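Local coordinates for protein succinate-semialdehyde dehydrogenase (Synechococcus, PDB 3VZ3) that probably catalyses the oxidation of succinic semialdehyde to succinate, with NADP as its cofactor, at residues T74-T79 with T258-Q263; N152-K157 with G181-L186; Q314-Q319 with E361-P366. The protein carries 1 engineered substitution. All blocks are in the same frame, centred on the assembly; numbering follows the deposited sequence.

Interaction 1: residues T74-T79 with T258-Q263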
loop_
_atom_site.group_PDB
_atom_site.type_symbol
_atom_site.label_atom_id
_atom_site.label_comp_id
_atom_site.label_asym_id
_atom_site.label_seq_id
_atom_site.Cartn_x
_atom_site.Cartn_y
_atom_site.Cartn_z
ATOM N N THR A 74 -1.637 -8.643 33.904
ATOM C CA THR A 74 -2.973 -8.623 34.514
ATOM C C THR A 74 -4.086 -8.739 33.469
ATOM O O THR A 74 -5.064 -9.488 33.658
ATOM C CB THR A 74 -3.173 -7.341 35.349
ATOM O OG1 THR A 74 -2.242 -7.350 36.437
ATOM C CG2 THR A 74 -4.596 -7.269 35.921
ATOM N N GLU A 75 -3.946 -7.992 32.381
ATOM C CA GLU A 75 -5.011 -7.900 31.386
ATOM C C GLU A 75 -5.042 -9.082 30.444
ATOM O O GLU A 75 -6.122 -9.529 30.057
ATOM C CB GLU A 75 -4.887 -6.616 30.572
ATOM C CG GLU A 75 -5.230 -5.378 31.384
ATOM C CD GLU A 75 -5.721 -4.233 30.515
ATOM O OE1 GLU A 75 -4.966 -3.777 29.644
ATOM O OE2 GLU A 75 -6.866 -3.780 30.724
ATOM N N MET A 76 -3.877 -9.599 30.068
ATOM C CA MET A 76 -3.881 -10.614 29.015
ATOM C C MET A 76 -3.004 -11.860 29.238
ATOM O O MET A 76 -2.899 -12.701 28.345
ATOM C CB MET A 76 -3.637 -9.980 27.642
ATOM C CG MET A 76 -2.370 -9.113 27.543
ATOM S SD MET A 76 -0.818 -10.041 27.647
ATOM C CE MET A 76 -0.918 -11.045 26.172
ATOM N N GLY A 77 -2.374 -11.970 30.403
ATOM C CA GLY A 77 -1.834 -13.269 30.836
ATOM C C GLY A 77 -0.418 -13.653 30.474
ATOM O O GLY A 77 0.062 -14.690 30.950
ATOM N N LYS A 78 0.278 -12.841 29.670
ATOM C CA LYS A 78 1.676 -13.165 29.342
ATOM C C LYS A 78 2.531 -13.090 30.610
ATOM O O LYS A 78 2.209 -12.344 31.547
ATOM C CB LYS A 78 2.237 -12.268 28.223
ATOM C CG LYS A 78 2.489 -10.813 28.619
ATOM C CD LYS A 78 2.860 -9.961 27.382
ATOM C CE LYS A 78 4.252 -10.284 26.835
ATOM N NZ LYS A 78 4.300 -10.029 25.328
ATOM N N THR A 79 3.598 -13.883 30.667
ATOM C CA THR A 79 4.442 -13.867 31.857
ATOM C C THR A 79 4.942 -12.443 32.111
ATOM O O THR A 79 5.216 -11.699 31.163
ATOM C CB THR A 79 5.673 -14.807 31.756
ATOM O OG1 THR A 79 6.546 -14.345 30.729
ATOM C CG2 THR A 79 5.245 -16.269 31.472
ATOM N N THR A 258 6.332 -21.549 22.314
ATOM C CA THR A 258 5.686 -21.349 23.625
ATOM C C THR A 258 5.716 -19.921 24.163
ATOM O O THR A 258 4.982 -19.611 25.107
ATOM C CB THR A 258 6.224 -22.314 24.710
ATOM O OG1 THR A 258 7.613 -22.040 24.928
ATOM C CG2 THR A 258 6.051 -23.744 24.256
ATOM N N MET A 259 6.534 -19.048 23.560
ATOM C CA MET A 259 6.588 -17.643 23.965
ATOM C C MET A 259 5.203 -16.993 23.867
ATOM O O MET A 259 4.407 -17.348 23.002
ATOM C CB MET A 259 7.595 -16.868 23.113
ATOM C CG MET A 259 7.179 -16.695 21.673
ATOM S SD MET A 259 8.499 -15.929 20.700
ATOM C CE MET A 259 7.875 -16.196 19.039
ATOM N N ASN A 260 4.911 -16.078 24.792
ATOM C CA ASN A 260 3.616 -15.386 24.811
ATOM C C ASN A 260 2.466 -16.397 24.949
ATOM O O ASN A 260 1.379 -16.217 24.369
ATOM C CB ASN A 260 3.442 -14.519 23.549
ATOM C CG ASN A 260 2.663 -13.253 23.822
ATOM O OD1 ASN A 260 1.705 -12.906 23.103
ATOM N ND2 ASN A 260 3.048 -12.561 24.880
ATOM N N ASN A 261 2.728 -17.470 25.705
ATOM C CA ASN A 261 1.787 -18.584 25.836
ATOM C C ASN A 261 1.281 -19.105 24.477
ATOM O O ASN A 261 0.132 -19.526 24.356
ATOM C CB ASN A 261 0.636 -18.190 26.777
ATOM C CG ASN A 261 1.145 -17.583 28.079
ATOM O OD1 ASN A 261 2.197 -17.990 28.593
ATOM N ND2 ASN A 261 0.421 -16.587 28.607
ATOM N N GLY A 262 2.161 -19.071 23.469
ATOM C CA GLY A 262 1.829 -19.523 22.120
ATOM C C GLY A 262 1.148 -18.506 21.215
ATOM O O GLY A 262 0.932 -18.758 20.022
ATOM N N GLN A 263 0.828 -17.352 21.780
ATOM C CA GLN A 263 -0.029 -16.386 21.105
ATOM C C GLN A 263 0.816 -15.365 20.358
ATOM O O GLN A 263 0.825 -14.173 20.679
ATOM C CB GLN A 263 -0.967 -15.731 22.120
ATOM C CG GLN A 263 -1.883 -16.732 22.844
ATOM C CD GLN A 263 -2.346 -16.205 24.190
ATOM O OE1 GLN A 263 -1.551 -15.695 24.993
ATOM N NE2 GLN A 263 -3.634 -16.317 24.438
HETATM O O HOH W 1 -1.941 -15.012 27.640
HETATM O O HOH W 2 4.025 -15.387 28.189
#
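A buried polar contact between two loops joins Gly77 and Lys78, just past helix 65-76, to Asn260 and Asn261, in the loop between helix 246-258 and strand 270-274. A direct hydrogen bond runs from Asn261 ND2 to Gly77 O, 3.0 Å long and bent to 141° at the hydrogen. The oxygen lies in the plane of the Asn261 amide, whereas the donor stands well above the carbonyl plane of Gly77. The same ND2 gives a bond to a water that also lies 2.6 Å from Met76 O, linking the two. On the other branch, Asn261 OD1 accepts from Gly305 N and, weakly, from a second water that is held by Thr79 N. Both ends of this amide are therefore used, which fixes its rotation. Gly77 turns the chain out of the helix with positive phi (90°). Beside this bond the Lys78 chain, bent at chi3, passes obliquely across the Asn260 side chain on its way to a salt bridge with Glu86. An alanine here would remove the ammonium, and Glu86 would probably lose this salt-bridge partner while a gap opened beside Asn260. Gln263, further along the loop, offers its backbone O to Asn134 of the substrate pocket. The buried Gly77 carbonyl is thus satisfied by a side-chain amide whose own oxygen is taken up by Gly305 N, so directional bonds position the two loops.

Interaction 2: residues N152-K157 with G181-L186. With NAP (NADP nicotinamide-adenine-dinucleotide phosphate), chain D.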
loop_
_atom_site.group_PDB
_atom_site.type_symbol
_atom_site.label_atom_id
_atom_site.label_comp_id
_atom_site.label_asym_id
_atom_site.label_seq_id
_atom_site.Cartn_x
_atom_site.Cartn_y
_atom_site.Cartn_z
ATOM N N ASN A 152 2.744 12.741 11.573
ATOM C CA ASN A 152 1.333 12.336 11.648
ATOM C C ASN A 152 0.802 12.439 13.076
ATOM O O ASN A 152 1.576 12.514 14.038
ATOM C CB ASN A 152 1.139 10.892 11.175
ATOM C CG ASN A 152 1.543 10.688 9.731
ATOM O OD1 ASN A 152 2.480 9.923 9.436
ATOM N ND2 ASN A 152 0.862 11.374 8.825
ATOM N N VAL A 153 -0.512 12.428 13.207
ATOM C CA VAL A 153 -1.131 12.196 14.522
ATOM C C VAL A 153 -1.892 10.884 14.418
ATOM O O VAL A 153 -2.139 10.401 13.309
ATOM C CB VAL A 153 -2.057 13.352 14.970
ATOM C CG1 VAL A 153 -1.278 14.665 14.977
ATOM C CG2 VAL A 153 -3.322 13.449 14.096
ATOM N N ALA A 154 -2.249 10.287 15.557
ATOM C CA ALA A 154 -2.790 8.930 15.526
ATOM C C ALA A 154 -3.947 8.789 16.476
ATOM O O ALA A 154 -3.956 9.390 17.553
ATOM C CB ALA A 154 -1.726 7.911 15.890
ATOM N N VAL A 155 -4.910 7.973 16.073
ATOM C CA VAL A 155 -5.958 7.522 16.975
ATOM C C VAL A 155 -5.866 5.999 17.025
ATOM O O VAL A 155 -5.692 5.341 15.994
ATOM C CB VAL A 155 -7.386 8.007 16.571
ATOM C CG1 VAL A 155 -7.537 9.521 16.795
ATOM C CG2 VAL A 155 -7.752 7.633 15.133
ATOM N N LEU A 156 -5.917 5.464 18.242
ATOM C CA LEU A 156 -5.726 4.045 18.477
ATOM C C LEU A 156 -7.035 3.400 18.916
ATOM O O LEU A 156 -7.667 3.839 19.878
ATOM C CB LEU A 156 -4.666 3.835 19.563
ATOM C CG LEU A 156 -4.561 2.418 20.148
ATOM C CD1 LEU A 156 -4.003 1.379 19.134
ATOM C CD2 LEU A 156 -3.740 2.423 21.442
ATOM N N LYS A 157 -7.446 2.373 18.175
ATOM C CA LYS A 157 -8.486 1.469 18.666
ATOM C C LYS A 157 -7.743 0.203 19.078
ATOM O O LYS A 157 -7.322 -0.579 18.230
ATOM C CB LYS A 157 -9.553 1.183 17.589
ATOM C CG LYS A 157 -10.697 0.242 18.037
ATOM C CD LYS A 157 -10.418 -1.231 17.729
ATOM C CE LYS A 157 -11.610 -2.126 18.121
ATOM N NZ LYS A 157 -11.702 -2.308 19.591
ATOM N N GLY A 181 -3.859 15.594 21.585
ATOM C CA GLY A 181 -4.485 15.318 20.300
ATOM C C GLY A 181 -3.536 14.649 19.318
ATOM O O GLY A 181 -3.961 14.199 18.270
ATOM N N VAL A 182 -2.241 14.598 19.654
ATOM C CA VAL A 182 -1.269 13.967 18.766
ATOM C C VAL A 182 -1.383 12.435 18.801
ATOM O O VAL A 182 -1.205 11.793 17.781
ATOM C CB VAL A 182 0.161 14.466 19.048
ATOM C CG1 VAL A 182 1.214 13.593 18.333
ATOM C CG2 VAL A 182 0.276 15.934 18.568
ATOM N N PHE A 183 -1.691 11.873 19.974
ATOM C CA PHE A 183 -1.955 10.439 20.114
ATOM C C PHE A 183 -3.123 10.274 21.079
ATOM O O PHE A 183 -3.051 10.720 22.233
ATOM C CB PHE A 183 -0.744 9.675 20.660
ATOM C CG PHE A 183 -0.942 8.183 20.657
ATOM C CD1 PHE A 183 -1.660 7.561 21.680
ATOM C CD2 PHE A 183 -0.471 7.411 19.594
ATOM C CE1 PHE A 183 -1.872 6.165 21.665
ATOM C CE2 PHE A 183 -0.679 6.015 19.577
ATOM C CZ PHE A 183 -1.381 5.405 20.612
ATOM N N GLN A 184 -4.205 9.675 20.592
ATOM C CA GLN A 184 -5.403 9.483 21.415
ATOM C C GLN A 184 -5.878 8.050 21.359
ATOM O O GLN A 184 -5.943 7.458 20.289
ATOM C CB GLN A 184 -6.536 10.378 20.935
ATOM C CG GLN A 184 -6.278 11.862 21.121
ATOM C CD GLN A 184 -7.406 12.676 20.539
ATOM O OE1 GLN A 184 -7.484 12.866 19.315
ATOM N NE2 GLN A 184 -8.311 13.125 21.398
ATOM N N THR A 185 -6.196 7.498 22.526
ATOM C CA THR A 185 -6.763 6.170 22.605
ATOM C C THR A 185 -8.278 6.282 22.543
ATOM O O THR A 185 -8.875 7.069 23.282
ATOM C CB THR A 185 -6.306 5.482 23.913
ATOM O OG1 THR A 185 -4.941 5.087 23.753
ATOM C CG2 THR A 185 -7.135 4.251 24.223
ATOM N N LEU A 186 -8.880 5.490 21.658
ATOM C CA LEU A 186 -10.329 5.426 21.492
ATOM C C LEU A 186 -10.868 4.154 22.133
ATOM O O LEU A 186 -10.652 3.051 21.617
ATOM C CB LEU A 186 -10.662 5.393 19.995
ATOM C CG LEU A 186 -10.118 6.526 19.146
ATOM C CD1 LEU A 186 -10.658 6.306 17.730
ATOM C CD2 LEU A 186 -10.556 7.896 19.688
HETATM P PA NAP D . -8.543 -9.657 16.213
HETATM O O1A NAP D . -9.812 -10.276 16.682
HETATM O O2A NAP D . -8.439 -9.488 14.745
HETATM O O5B NAP D . -8.366 -8.243 16.980
HETATM C C5B NAP D . -7.392 -7.296 16.585
HETATM C C4B NAP D . -8.039 -5.912 16.657
HETATM O O4B NAP D . -9.046 -5.798 15.657
HETATM C C3B NAP D . -8.744 -5.641 17.978
HETATM O O3B NAP D . -8.552 -4.272 18.263
HETATM C C2B NAP D . -10.208 -5.944 17.680
HETATM O O2B NAP D . -11.112 -5.223 18.481
HETATM C C1B NAP D . -10.295 -5.463 16.246
HETATM N N9A NAP D . -11.362 -6.045 15.408
HETATM C C8A NAP D . -11.916 -7.305 15.427
HETATM N N7A NAP D . -12.849 -7.368 14.431
HETATM C C5A NAP D . -12.880 -6.172 13.788
HETATM C C6A NAP D . -13.622 -5.681 12.714
HETATM N N6A NAP D . -14.525 -6.451 12.104
HETATM N N1A NAP D . -13.416 -4.382 12.281
HETATM C C2A NAP D . -12.479 -3.566 12.898
HETATM N N3A NAP D . -11.746 -4.058 13.966
HETATM C C4A NAP D . -11.946 -5.338 14.393
HETATM O O3 NAP D . -7.244 -10.485 16.676
HETATM P PN NAP D . -7.038 -11.669 17.746
HETATM O O1N NAP D . -7.909 -11.417 18.915
HETATM O O2N NAP D . -7.161 -12.967 17.025
HETATM O O5D NAP D . -5.490 -11.369 18.093
HETATM C C5D NAP D . -4.477 -12.248 17.640
HETATM C C4D NAP D . -4.176 -12.099 16.153
HETATM O O4D NAP D . -3.246 -11.062 15.962
HETATM C C3D NAP D . -3.512 -13.338 15.562
HETATM O O3D NAP D . -4.438 -14.198 14.936
HETATM C C2D NAP D . -2.573 -12.792 14.521
HETATM O O2D NAP D . -3.258 -12.938 13.304
HETATM C C1D NAP D . -2.486 -11.304 14.790
HETATM N N1N NAP D . -1.134 -10.716 14.927
HETATM C C2N NAP D . -0.358 -10.396 13.832
HETATM C C3N NAP D . 0.908 -9.825 14.020
HETATM C C7N NAP D . 1.799 -9.372 12.892
HETATM O O7N NAP D . 2.798 -8.409 13.179
HETATM N N7N NAP D . 1.655 -9.872 11.663
HETATM C C4N NAP D . 1.348 -9.564 15.309
HETATM C C5N NAP D . 0.540 -9.860 16.402
HETATM C C6N NAP D . -0.707 -10.432 16.197
HETATM P P2B NAP D . -11.995 -5.931 19.643
HETATM O O1X NAP D . -12.893 -4.859 20.211
HETATM O O2X NAP D . -11.073 -6.498 20.690
HETATM O O3X NAP D . -12.781 -7.061 18.989
HETATM O O HOH W 3 -5.232 11.892 17.874
#
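Strands 153-157 and 183-185 run parallel, their axes 4.7 Å apart at closest approach and 14° from alignment, with Ala154, Val155 and Leu156 paired to Phe183, Gln184 and Thr185. Helix 163-176 links them in a beta-alpha-beta unit of the Rossmann-like cofactor-binding domain of aldehyde dehydrogenases. Four backbone bonds join the edges: Ala154 N to Val182 O, Gln184 N to Ala154 O, Leu156 N to Gln184 O, and Leu186 N to Leu156 O. The last is the shortest of the four, at 2.7 Å.

On one face of the sheet the Phe183 ring packs against Ala154 and Leu156. Its CG lies opposite the backbone N (chi1 -173°), and the ring reaches across to the neighbouring strand, where CD2 meets Ala154 CB at 3.9 Å and CZ meets Leu156 CB at 3.8 Å, both methyl and methylene approaching obliquely. Helices 138-149 and 163-176 cover this ring from outside the two strands. Leu156 and Thr185 lie side by side on the same face, and Thr185 OG1 bonds to Ala166 O of the connecting helix. Val155 and Gln184 occupy the other face, turned toward helix 25-42 through Gln184; there Leu186 CD1 crosses over to Val155 CB at 3.9 Å.

The strand 153-157 ends at the cofactor. The Lys157 chain, bent at chi2 and chi4, leads away from the neighbouring strand, and its ammonium is also held by Ile188 O. Lys157 NZ donates to the 2'-phosphate oxygen O1X of NADP at 2.9 Å, and more weakly to the ester oxygen O2B that joins this phosphate to the ribose.

Interaction 3: residues Q314-Q319 with E361-P366. With NAP (NADP nicotinamide-adenine-dinucleotide phosphate), chain D.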
loop_
_atom_site.group_PDB
_atom_site.type_symbol
_atom_site.label_atom_id
_atom_site.label_comp_id
_atom_site.label_asym_id
_atom_site.label_seq_id
_atom_site.Cartn_x
_atom_site.Cartn_y
_atom_site.Cartn_z
ATOM N N GLN A 314 -11.428 -21.696 24.008
ATOM C CA GLN A 314 -12.443 -22.532 23.373
ATOM C C GLN A 314 -12.039 -22.898 21.954
ATOM O O GLN A 314 -12.280 -24.034 21.504
ATOM C CB GLN A 314 -13.796 -21.814 23.364
ATOM C CG GLN A 314 -14.501 -21.790 24.704
ATOM C CD GLN A 314 -15.629 -20.758 24.730
ATOM O OE1 GLN A 314 -15.787 -19.965 23.794
ATOM N NE2 GLN A 314 -16.407 -20.759 25.803
ATOM N N ASP A 315 -11.437 -21.924 21.266
ATOM C CA ASP A 315 -10.935 -22.101 19.898
ATOM C C ASP A 315 -9.923 -23.231 19.811
ATOM O O ASP A 315 -10.112 -24.161 19.046
ATOM C CB ASP A 315 -10.317 -20.820 19.353
ATOM C CG ASP A 315 -11.363 -19.804 18.919
ATOM O OD1 ASP A 315 -12.551 -20.180 18.779
ATOM O OD2 ASP A 315 -10.994 -18.630 18.713
ATOM N N ILE A 316 -8.852 -23.155 20.597
ATOM C CA ILE A 316 -7.812 -24.173 20.490
ATOM C C ILE A 316 -8.338 -25.539 20.926
ATOM O O ILE A 316 -8.020 -26.574 20.314
ATOM C CB ILE A 316 -6.496 -23.783 21.240
ATOM C CG1 ILE A 316 -5.402 -24.812 20.933
ATOM C CG2 ILE A 316 -6.705 -23.640 22.741
ATOM C CD1 ILE A 316 -4.944 -24.796 19.470
ATOM N N SER A 317 -9.177 -25.530 21.960
ATOM C CA SER A 317 -9.718 -26.781 22.493
ATOM C C SER A 317 -10.471 -27.507 21.394
ATOM O O SER A 317 -10.329 -28.720 21.231
ATOM C CB SER A 317 -10.634 -26.499 23.686
ATOM O OG SER A 317 -9.868 -26.013 24.773
ATOM N N ARG A 318 -11.244 -26.736 20.631
ATOM C CA ARG A 318 -12.095 -27.272 19.562
ATOM C C ARG A 318 -11.226 -27.779 18.416
ATOM O O ARG A 318 -11.446 -28.884 17.903
ATOM C CB ARG A 318 -13.046 -26.180 19.055
ATOM C CG ARG A 318 -14.036 -26.662 17.996
ATOM C CD ARG A 318 -14.718 -25.497 17.273
ATOM N NE ARG A 318 -13.749 -24.722 16.497
ATOM C CZ ARG A 318 -13.369 -23.476 16.780
ATOM N NH1 ARG A 318 -13.894 -22.820 17.813
ATOM N NH2 ARG A 318 -12.469 -22.874 16.019
ATOM N N GLN A 319 -10.237 -26.966 18.035
ATOM C CA GLN A 319 -9.318 -27.275 16.929
ATOM C C GLN A 319 -8.570 -28.581 17.189
ATOM O O GLN A 319 -8.527 -29.479 16.332
ATOM C CB GLN A 319 -8.310 -26.141 16.736
ATOM C CG GLN A 319 -8.841 -24.889 16.037
ATOM C CD GLN A 319 -7.809 -23.764 16.094
ATOM O OE1 GLN A 319 -7.168 -23.543 17.127
ATOM N NE2 GLN A 319 -7.622 -23.068 14.970
ATOM N N GLU A 361 -5.055 -24.100 9.542
ATOM C CA GLU A 361 -5.502 -23.150 10.571
ATOM C C GLU A 361 -4.334 -22.653 11.420
ATOM O O GLU A 361 -3.311 -23.337 11.538
ATOM C CB GLU A 361 -6.596 -23.773 11.463
ATOM C CG GLU A 361 -7.866 -24.245 10.697
ATOM C CD GLU A 361 -9.130 -24.365 11.571
ATOM O OE1 GLU A 361 -9.190 -23.752 12.660
ATOM O OE2 GLU A 361 -10.082 -25.072 11.149
ATOM N N GLU A 362 -4.489 -21.460 11.990
ATOM C CA GLU A 362 -3.501 -20.903 12.920
ATOM C C GLU A 362 -3.794 -21.380 14.335
ATOM O O GLU A 362 -4.916 -21.207 14.825
ATOM C CB GLU A 362 -3.503 -19.382 12.893
ATOM C CG GLU A 362 -2.520 -18.761 13.878
ATOM C CD GLU A 362 -2.404 -17.246 13.757
ATOM O OE1 GLU A 362 -3.424 -16.596 13.415
ATOM O OE2 GLU A 362 -1.301 -16.711 14.008
ATOM N N LEU A 363 -2.790 -21.984 14.972
ATOM C CA LEU A 363 -2.920 -22.458 16.355
ATOM C C LEU A 363 -2.347 -21.416 17.312
ATOM O O LEU A 363 -1.141 -21.343 17.515
ATOM C CB LEU A 363 -2.248 -23.829 16.528
ATOM C CG LEU A 363 -2.796 -24.979 15.653
ATOM C CD1 LEU A 363 -2.262 -26.318 16.145
ATOM C CD2 LEU A 363 -4.331 -25.017 15.614
ATOM N N PHE A 364 -3.229 -20.616 17.897
ATOM C CA PHE A 364 -2.832 -19.490 18.747
ATOM C C PHE A 364 -2.841 -19.925 20.221
ATOM O O PHE A 364 -3.691 -19.510 21.022
ATOM C CB PHE A 364 -3.775 -18.302 18.494
ATOM C CG PHE A 364 -3.087 -16.981 18.445
ATOM C CD1 PHE A 364 -2.075 -16.743 17.518
ATOM C CD2 PHE A 364 -3.457 -15.958 19.317
ATOM C CE1 PHE A 364 -1.433 -15.494 17.454
ATOM C CE2 PHE A 364 -2.830 -14.718 19.273
ATOM C CZ PHE A 364 -1.820 -14.474 18.346
ATOM N N ALA A 365 -1.869 -20.771 20.545
ATOM C CA ALA A 365 -1.746 -21.465 21.821
ATOM C C ALA A 365 -0.504 -22.343 21.688
ATOM O O ALA A 365 0.012 -22.511 20.579
ATOM C CB ALA A 365 -3.008 -22.331 22.093
ATOM N N PRO A 366 0.008 -22.881 22.809
ATOM C CA PRO A 366 1.287 -23.594 22.764
ATOM C C PRO A 366 1.160 -25.030 22.232
ATOM O O PRO A 366 1.440 -26.009 22.954
ATOM C CB PRO A 366 1.742 -23.548 24.225
ATOM C CG PRO A 366 0.464 -23.639 24.993
ATOM C CD PRO A 366 -0.521 -22.794 24.184
HETATM P PA NAP D . -8.543 -9.657 16.213
HETATM O O1A NAP D . -9.812 -10.276 16.682
HETATM O O2A NAP D . -8.439 -9.488 14.745
HETATM O O5B NAP D . -8.366 -8.243 16.980
HETATM C C5B NAP D . -7.392 -7.296 16.585
HETATM C C4B NAP D . -8.039 -5.912 16.657
HETATM O O4B NAP D . -9.046 -5.798 15.657
HETATM C C3B NAP D . -8.744 -5.641 17.978
HETATM O O3B NAP D . -8.552 -4.272 18.263
HETATM C C2B NAP D . -10.208 -5.944 17.680
HETATM O O2B NAP D . -11.112 -5.223 18.481
HETATM C C1B NAP D . -10.295 -5.463 16.246
HETATM N N9A NAP D . -11.362 -6.045 15.408
HETATM C C8A NAP D . -11.916 -7.305 15.427
HETATM N N7A NAP D . -12.849 -7.368 14.431
HETATM C C5A NAP D . -12.880 -6.172 13.788
HETATM C C6A NAP D . -13.622 -5.681 12.714
HETATM N N6A NAP D . -14.525 -6.451 12.104
HETATM N N1A NAP D . -13.416 -4.382 12.281
HETATM C C2A NAP D . -12.479 -3.566 12.898
HETATM N N3A NAP D . -11.746 -4.058 13.966
HETATM C C4A NAP D . -11.946 -5.338 14.393
HETATM O O3 NAP D . -7.244 -10.485 16.676
HETATM P PN NAP D . -7.038 -11.669 17.746
HETATM O O1N NAP D . -7.909 -11.417 18.915
HETATM O O2N NAP D . -7.161 -12.967 17.025
HETATM O O5D NAP D . -5.490 -11.369 18.093
HETATM C C5D NAP D . -4.477 -12.248 17.640
HETATM C C4D NAP D . -4.176 -12.099 16.153
HETATM O O4D NAP D . -3.246 -11.062 15.962
HETATM C C3D NAP D . -3.512 -13.338 15.562
HETATM O O3D NAP D . -4.438 -14.198 14.936
HETATM C C2D NAP D . -2.573 -12.792 14.521
HETATM O O2D NAP D . -3.258 -12.938 13.304
HETATM C C1D NAP D . -2.486 -11.304 14.790
HETATM N N1N NAP D . -1.134 -10.716 14.927
HETATM C C2N NAP D . -0.358 -10.396 13.832
HETATM C C3N NAP D . 0.908 -9.825 14.020
HETATM C C7N NAP D . 1.799 -9.372 12.892
HETATM O O7N NAP D . 2.798 -8.409 13.179
HETATM N N7N NAP D . 1.655 -9.872 11.663
HETATM C C4N NAP D . 1.348 -9.564 15.309
HETATM C C5N NAP D . 0.540 -9.860 16.402
HETATM C C6N NAP D . -0.707 -10.432 16.197
HETATM P P2B NAP D . -11.995 -5.931 19.643
HETATM O O1X NAP D . -12.893 -4.859 20.211
HETATM O O2X NAP D . -11.073 -6.498 20.690
HETATM O O3X NAP D . -12.781 -7.061 18.989
HETATM O O HOH W 4 -12.208 -23.415 12.908
HETATM O O HOH W 5 -5.982 -21.206 17.894
#
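With CG set beside the backbone N (chi1 -76°) and the chain extended beyond it, Gln319 reaches from helix 310-326 to the loop 361-366, where Glu361, likewise extended, brings its carboxylate to meet the amide. Gln319 NE2 gives Glu361 OE1 a bond of 2.9 Å, almost straight at 177°, with the oxygen in the amide plane and approached on its anti side. The amide and carboxylate planes are turned 49° against each other. A longer bond, 3.3 Å, runs from Gln319 NE2 to Glu362 O, met from above the carbonyl plane, so this nitrogen spans two consecutive loop residues. The other end of the amide is held too: a water donates to Gln319 OE1 at 2.7 Å and accepts from Phe364 N. Both ends being bonded, the amide has little freedom to flip.

One turn earlier on the helix, Ile316 supplies the apolar half of the contact. Its CG1 presses on Ala365 CB at 3.6 Å, while CD1 meets Leu363 CD2 at 3.9 Å, the Ile316 and Leu363 chains crossing at about a right angle.

The opposite side of the loop serves the cofactor. Glu362 points away from the helix; its OE1 accepts from the ribose hydroxyl O3D of NADP at 3.0 Å, while OE2 forms a salt bridge with Lys269. Phe364, centre of an inverse gamma turn, lays one ring face against the same ribose, CE2 coming to 3.4 Å from C5D. This Glu-x-Phe arrangement, Glu362 and Phe364 about the nicotinamide ribose, is as in other aldehyde dehydrogenases.

How the interactions relate
Interactions 1 and 3 are direct neighbours: their centres lie about 14 Å apart, Asn261 O packs on Pro366 CD at 3.3 Å, and Gln263 C on Phe364 CZ at 3.4 Å. Both approach the substrate site, the side chains of Asn260 and Glu362 coming to about 6 and 7 Å of bound 4-oxobutanoic acid. Interaction 2 stands apart, its centre about 26 Å from that of interaction 1, although it is nested along the chain within the loop that interaction 1 closes. Its centre is about 32 Å from that of interaction 3, on the far side of the chain's centre, yet NADP spans the gap: 152-157 holds the 2'-phosphate end, 361-366 the nicotinamide ribose.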